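PDB 5U5G: 6-phosphogluconate dehydrogenase from Pseudomonas syringae, which probably catalyses the NADP-dependent interconversion of 2-oxopropylphosphonate and its 2-hydroxy alcohol late in fosfomycin biosynthesis. Local coordinates for residues A[19-23]-A[24-28]. Residues are numbered along the deposited sequence; the frame is centred on the assembly and turned at random.
Sequences RRLLA and SQMPV
Leu-21 and Val-28 meet where helix 12-23 ends and the chain turns back into a strand: Val-28 CG2 lies 3.9 Å from Leu-21 CB and 4.0 Å from Leu-22 CD2, a methyl set between two successive leucines. The CG2 branch faces the helix because it stands anti to its own carbonyl carbon, while CG1 takes the position anti to the backbone N (chi1 -172°). Met-26 approaches Leu-21 from another direction; the two side chains cross at a slant, with the thioether SD 3.9 Å from Leu-21 CD2.

Beside these apolar contacts the backbone closes in a Schellman motif, with Gln-25 at positive phi (71°). Leu-21 O accepts both Met-26 N, at 3.2 Å, and the hydroxyl of Ser-24, whose OG sits 3.1 Å away, so a serine side chain supplements the main-chain cap. Gln-25 N bonds to Leu-22 O at 2.8 Å, approaching from well above the carbonyl plane, and Ser-24 N continues the helical pattern to Arg-20 O.

The turn is the alpha-to-beta link of the Rossmann-type nucleotide-binding domain, with the side chain of Leu-21 about 13 Å from the bound NADP. Leu-21, Met-26 and Val-28 also touch strand 5-8; Leu-22 reaches helix 39-43, and helix 143-156 packs against Leu-21, Ser-24 and Met-26. Strand 28-31 then enters the sheet between strands 5-8 and 47-48.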
loop_
_atom_site.group_PDB
_atom_site.type_symbol
_atom_site.label_atom_id
_atom_site.label_comp_id
_atom_site.label_asym_id
_atom_site.label_seq_id
_atom_site.Cartn_x
_atom_site.Cartn_y
_atom_site.Cartn_z
ATOM N N ARG A 19 10.824 -25.460 3.557
ATOM C CA ARG A 19 10.254 -25.823 4.853
ATOM C C ARG A 19 8.757 -26.079 4.743
ATOM O O ARG A 19 8.237 -27.031 5.336
ATOM C CB ARG A 19 10.536 -24.735 5.895
ATOM C CG ARG A 19 11.814 -24.979 6.676
ATOM C CD ARG A 19 12.641 -23.729 6.753
ATOM N NE ARG A 19 12.238 -22.879 7.872
ATOM C CZ ARG A 19 12.520 -21.579 7.944
ATOM N NH1 ARG A 19 13.179 -20.990 6.945
ATOM N NH2 ARG A 19 12.123 -20.860 8.991
ATOM N N ARG A 20 8.049 -25.248 3.977
ATOM C CA ARG A 20 6.616 -25.459 3.792
ATOM C C ARG A 20 6.333 -26.778 3.080
ATOM O O ARG A 20 5.411 -27.513 3.458
ATOM C CB ARG A 20 6.020 -24.280 3.025
ATOM C CG ARG A 20 4.515 -24.291 2.928
ATOM C CD ARG A 20 3.878 -23.936 4.255
ATOM N NE ARG A 20 2.433 -24.102 4.201
ATOM C CZ ARG A 20 1.597 -23.762 5.180
ATOM N NH1 ARG A 20 2.056 -23.232 6.305
ATOM N NH2 ARG A 20 0.295 -23.958 5.025
ATOM N N LEU A 21 7.118 -27.104 2.049
ATOM C CA LEU A 21 6.914 -28.375 1.357
ATOM C C LEU A 21 7.177 -29.552 2.292
ATOM O O LEU A 21 6.405 -30.518 2.322
ATOM C CB LEU A 21 7.812 -28.463 0.122
ATOM C CG LEU A 21 7.597 -27.441 -0.994
ATOM C CD1 LEU A 21 8.765 -27.505 -1.961
ATOM C CD2 LEU A 21 6.272 -27.721 -1.725
ATOM N N LEU A 22 8.276 -29.495 3.056
ATOM C CA LEU A 22 8.538 -30.544 4.035
ATOM C C LEU A 22 7.393 -30.654 5.037
ATOM O O LEU A 22 7.028 -31.758 5.449
ATOM C CB LEU A 22 9.858 -30.283 4.764
ATOM C CG LEU A 22 11.201 -30.443 4.037
ATOM C CD1 LEU A 22 12.326 -29.901 4.906
ATOM C CD2 LEU A 22 11.465 -31.890 3.669
ATOM N N ALA A 23 6.807 -29.517 5.429
ATOM C CA ALA A 23 5.755 -29.524 6.443
ATOM C C ALA A 23 4.497 -30.236 5.956
ATOM O O ALA A 23 3.732 -30.764 6.773
ATOM C CB ALA A 23 5.434 -28.090 6.888
ATOM N N SER A 24 4.268 -30.280 4.645
ATOM C CA SER A 24 3.161 -31.040 4.084
ATOM C C SER A 24 3.543 -32.485 3.806
ATOM O O SER A 24 2.736 -33.230 3.239
ATOM C CB SER A 24 2.651 -30.385 2.790
ATOM O OG SER A 24 3.402 -30.821 1.662
ATOM N N GLN A 25 4.754 -32.888 4.186
ATOM C CA GLN A 25 5.245 -34.260 4.058
ATOM C C GLN A 25 5.507 -34.640 2.599
ATOM O O GLN A 25 5.437 -35.813 2.215
ATOM C CB GLN A 25 4.298 -35.244 4.760
ATOM C CG GLN A 25 4.170 -34.887 6.256
ATOM C CD GLN A 25 3.209 -35.763 7.055
ATOM O OE1 GLN A 25 2.272 -35.256 7.691
ATOM N NE2 GLN A 25 3.457 -37.073 7.055
ATOM N N MET A 26 5.838 -33.649 1.790
ATOM C CA MET A 26 6.402 -33.905 0.469
ATOM C C MET A 26 7.853 -34.349 0.608
ATOM O O MET A 26 8.617 -33.718 1.354
ATOM C CB MET A 26 6.326 -32.637 -0.370
ATOM C CG MET A 26 6.408 -32.855 -1.852
ATOM S SD MET A 26 5.580 -31.479 -2.660
ATOM C CE MET A 26 3.946 -31.671 -1.942
ATOM N N PRO A 27 8.275 -35.420 -0.066
ATOM C CA PRO A 27 9.712 -35.724 -0.120
ATOM C C PRO A 27 10.412 -34.702 -1.003
ATOM O O PRO A 27 9.998 -34.466 -2.140
ATOM C CB PRO A 27 9.764 -37.130 -0.727
ATOM C CG PRO A 27 8.501 -37.246 -1.517
ATOM C CD PRO A 27 7.473 -36.349 -0.885
ATOM N N VAL A 28 11.456 -34.071 -0.468
ATOM C CA VAL A 28 12.127 -32.969 -1.154
ATOM C C VAL A 28 13.621 -33.250 -1.209
ATOM O O VAL A 28 14.261 -33.453 -0.172
ATOM C CB VAL A 28 11.878 -31.610 -0.470
ATOM C CG1 VAL A 28 12.445 -30.485 -1.333
ATOM C CG2 VAL A 28 10.384 -31.384 -0.184
#